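Local coordinates for alginate lyase (Bacteroides ovatus, PDB 3NNB), which probably cleaves the polysaccharide alginate by beta-elimination, at residues S118-E121 with K122-Q125; T172-I175 with D176-L180. All blocks are in the same frame, centred on the assembly; numbering follows the deposited sequence.

Contact 1: residues S118-E121 with K122-Q125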
# COMPACT_ATOMS: atom_id res chain seq x y z
N SER A 118 -2.31 2.90 22.92
CA SER A 118 -2.69 3.74 24.06
C SER A 118 -3.89 3.23 24.83
O SER A 118 -4.06 3.57 26.02
CB SER A 118 -2.99 5.19 23.61
OG SER A 118 -4.23 5.26 22.92
N GLY A 119 -4.76 2.47 24.17
CA GLY A 119 -6.06 2.12 24.69
C GLY A 119 -7.06 3.24 24.83
O GLY A 119 -8.15 3.03 25.39
N ASP A 120 -6.74 4.42 24.30
CA ASP A 120 -7.66 5.56 24.41
C ASP A 120 -8.76 5.44 23.38
O ASP A 120 -8.52 5.56 22.16
CB ASP A 120 -6.90 6.86 24.23
CG ASP A 120 -7.68 8.08 24.69
OD1 ASP A 120 -8.94 8.06 24.62
OD2 ASP A 120 -7.03 9.05 25.16
N GLU A 121 -9.99 5.24 23.86
CA GLU A 121 -11.15 5.01 23.03
C GLU A 121 -11.42 6.17 22.06
O GLU A 121 -12.05 5.96 21.01
CB GLU A 121 -12.37 4.80 23.91
CG GLU A 121 -12.24 3.57 24.82
CD GLU A 121 -12.44 2.21 24.08
OE1 GLU A 121 -13.08 2.14 22.98
OE2 GLU A 121 -11.99 1.18 24.65
N LYS A 122 -10.98 7.38 22.41
CA LYS A 122 -11.29 8.54 21.54
C LYS A 122 -10.76 8.36 20.13
O LYS A 122 -11.31 8.89 19.18
CB LYS A 122 -10.78 9.87 22.11
CG LYS A 122 -9.30 10.11 22.09
CD LYS A 122 -8.97 11.32 22.93
CE LYS A 122 -7.48 11.66 22.89
NZ LYS A 122 -7.18 12.91 23.72
N TYR A 123 -9.64 7.64 20.00
CA TYR A 123 -9.01 7.48 18.72
C TYR A 123 -9.79 6.52 17.86
O TYR A 123 -9.96 6.75 16.66
CB TYR A 123 -7.56 7.00 18.86
CG TYR A 123 -6.64 7.98 19.56
CD1 TYR A 123 -6.59 9.31 19.19
CD2 TYR A 123 -5.86 7.57 20.64
CE1 TYR A 123 -5.73 10.18 19.83
CE2 TYR A 123 -5.01 8.45 21.27
CZ TYR A 123 -4.95 9.74 20.87
OH TYR A 123 -4.11 10.63 21.50
N ALA A 124 -10.30 5.45 18.48
CA ALA A 124 -11.13 4.50 17.73
C ALA A 124 -12.45 5.12 17.29
O ALA A 124 -12.93 4.86 16.18
CB ALA A 124 -11.37 3.20 18.52
N GLN A 125 -13.03 5.97 18.16
CA GLN A 125 -14.28 6.66 17.84
C GLN A 125 -14.08 7.54 16.62
O GLN A 125 -14.92 7.59 15.72
CB GLN A 125 -14.79 7.47 19.05
CG GLN A 125 -16.21 8.02 18.93
CD GLN A 125 -16.33 9.25 18.01
OE1 GLN A 125 -15.34 9.97 17.70
NE2 GLN A 125 -17.56 9.53 17.65
O HOH W 1 -7.59 11.38 26.28
O HOH W 2 -4.36 9.42 24.69
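A chi1 of -164° sets the carboxylate of Asp120 opposite its backbone N and beside its carbonyl carbon, where it meets Lys122, whose own CG sits between the backbone N and the carbonyl carbon (chi1 72°) and starts an extended chain that crosses the carboxylate. This is an N-cap: helix 98-118 has ended, Gly119 turns the chain with positive phi, and Asp120 stands just ahead of helix 121-136. Lys122 N donates to Asp120 OD1 at 3.1 Å, a fairly straight bond that reaches the oxygen on its anti side, 32° out of the carboxylate plane. The aliphatic part of Lys122 lies against the same group, CG 3.3 Å from Asp120 OD1. Its ammonium stops short of a salt bridge, and a water spans the remaining distance, donating to Asp120 OD2 and accepting from Lys122 NZ at 3.0 Å. With an alanine here, the N-H of Lys122 at the helix start is likely to be left without its cap, and the bridging water without its carboxylate acceptor. Behind the cap, Ser118 OG accepts from Asp120 N at 3.0 Å, closing an ST turn, and also bonds to Ala114 O. Asp120 is thus held through its backbone as well, since its O takes the N-H of Tyr123. The phenol OH of Tyr123 is bonded to Asp38 of helix 27-41, while Glu121 OE1 accepts from Lys185 N, tying the turn to the loop beyond helix 171-180. At the edge of the tyrosine ring, in its plane, Ser118 OG lies 3.6 Å from Tyr123 CD2.

Contact 2: residues T172-I175 with D176-L180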
# COMPACT_ATOMS: atom_id res chain seq x y z
N THR A 172 -4.68 -2.41 2.31
CA THR A 172 -4.04 -3.63 2.86
C THR A 172 -3.61 -3.41 4.30
O THR A 172 -3.88 -4.25 5.18
CB THR A 172 -2.89 -4.12 1.98
OG1 THR A 172 -1.87 -3.12 1.89
CG2 THR A 172 -3.42 -4.62 0.59
N GLU A 173 -2.98 -2.28 4.56
CA GLU A 173 -2.56 -1.87 5.87
C GLU A 173 -3.72 -1.38 6.74
O GLU A 173 -3.81 -1.72 7.91
CB GLU A 173 -1.48 -0.77 5.75
CG GLU A 173 -0.95 -0.31 7.03
CD GLU A 173 0.26 0.64 6.89
OE1 GLU A 173 0.52 1.08 5.77
OE2 GLU A 173 0.85 0.97 7.96
N MSE A 174 -4.61 -0.57 6.15
CA MSE A 174 -5.79 -0.10 6.86
C MSE A 174 -6.60 -1.23 7.51
O MSE A 174 -7.09 -1.09 8.61
CB MSE A 174 -6.69 0.69 5.91
CG MSE A 174 -7.74 1.47 6.64
SE MSE A 174 -9.05 2.30 5.49
CE MSE A 174 -9.95 0.69 5.00
N ILE A 175 -6.69 -2.36 6.81
CA ILE A 175 -7.44 -3.50 7.32
C ILE A 175 -6.79 -3.98 8.63
O ILE A 175 -7.50 -4.29 9.59
CB ILE A 175 -7.52 -4.64 6.30
CG1 ILE A 175 -8.63 -4.31 5.28
CG2 ILE A 175 -7.73 -6.01 7.02
CD1 ILE A 175 -8.57 -5.18 3.99
N ASP A 176 -5.46 -4.04 8.67
CA ASP A 176 -4.77 -4.41 9.92
C ASP A 176 -5.08 -3.43 11.05
O ASP A 176 -5.30 -3.85 12.21
CB ASP A 176 -3.27 -4.56 9.74
CG ASP A 176 -2.88 -5.85 9.04
OD1 ASP A 176 -3.75 -6.72 8.78
OD2 ASP A 176 -1.69 -5.96 8.74
N ALA A 177 -5.13 -2.15 10.72
CA ALA A 177 -5.46 -1.12 11.74
C ALA A 177 -6.90 -1.32 12.23
O ALA A 177 -7.16 -1.16 13.43
CB ALA A 177 -5.26 0.28 11.17
N MSE A 178 -7.83 -1.69 11.35
CA MSE A 178 -9.22 -2.01 11.76
C MSE A 178 -9.25 -3.23 12.70
O MSE A 178 -9.90 -3.22 13.76
CB MSE A 178 -10.16 -2.20 10.58
CG MSE A 178 -10.29 -0.94 9.73
SE MSE A 178 -11.76 -0.98 8.49
CE MSE A 178 -11.14 -2.43 7.40
N THR A 179 -8.50 -4.26 12.33
CA THR A 179 -8.38 -5.45 13.17
C THR A 179 -7.93 -5.09 14.58
O THR A 179 -8.49 -5.59 15.57
CB THR A 179 -7.49 -6.54 12.52
OG1 THR A 179 -8.06 -6.95 11.28
CG2 THR A 179 -7.31 -7.75 13.45
N LEU A 180 -6.92 -4.23 14.65
CA LEU A 180 -6.31 -3.76 15.92
C LEU A 180 -7.30 -2.99 16.82
O LEU A 180 -7.13 -2.94 18.04
CB LEU A 180 -5.05 -2.95 15.64
CG LEU A 180 -3.83 -3.67 15.11
CD1 LEU A 180 -2.75 -2.66 14.78
CD2 LEU A 180 -3.34 -4.77 16.08
O HOH W 3 -4.29 -6.91 5.93
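Ile175 and Met178 meet one turn apart on helix 171-180. Met174 and Met178 are both selenomethionines, each bent at its last torsion. In Met178, CG is anti to the carbonyl carbon (chi1 -62°) and the chain runs on extended before it bends at SE (chi3 -64°); that final bend brings CE back over Ile175, 3.8 Å from its CG1. Ile175 points CG1 to the side of its backbone N (chi1 -80°), and the two side chains cross at a slant. Met174 leaves the helix differently, with CG beside its carbonyl carbon, yet its CE also comes to 4.1 Å from Met178 CE, a looser methyl-to-methyl contact. Closer to the backbone, Met178 CG rests 3.4 Å from Met174 O, the carbonyl that accepts Met178 N. The same i to i+4 pattern joins Ala177 N to Glu173 O and Thr179 N to Ile175 O. Asp176 faces another way: one water donates both to its OD1, at 2.9 Å, and to Thr172 O, while the carboxylate takes the backbone N-H groups of Arg7, Ile8 and Tyr9. Three amides on one buried carboxylate fix its rotation and would be expected to favour its charged form. Phe199 of helix 189-208 touches both Met174 and Ile175, and Tyr236 of helix 221-236 touches Ile175 and Met178. Helix 171-180, largely buried, thus turns Met174, Ile175 and Met178 to neighbouring helices and holds the N-terminal segment through Asp176, consistent with the alpha/alpha-toroid built from helical hairpins in the six-hairpin clan, to which this alginate lyase family belongs.

Contact 1 and contact 2 follow one another along the chain, their centres 15 Å apart and their nearest atoms about 7 Å apart, with no direct touch. Helix 98-118 links them: its last residues run into the turn of contact 1, while its Val108 and Thr109 pack on Met174 of contact 2. The sodium site, made by Glu182, Ser184 and Phe187, lies in the loop that follows helix 171-180. Both contacts border this loop, for Glu121 touches Ser184 and Met178 touches Phe187. The Glu121 side chain is about 7 Å from the sodium ion and that of Met178 about 11 Å, so neither coordinates it.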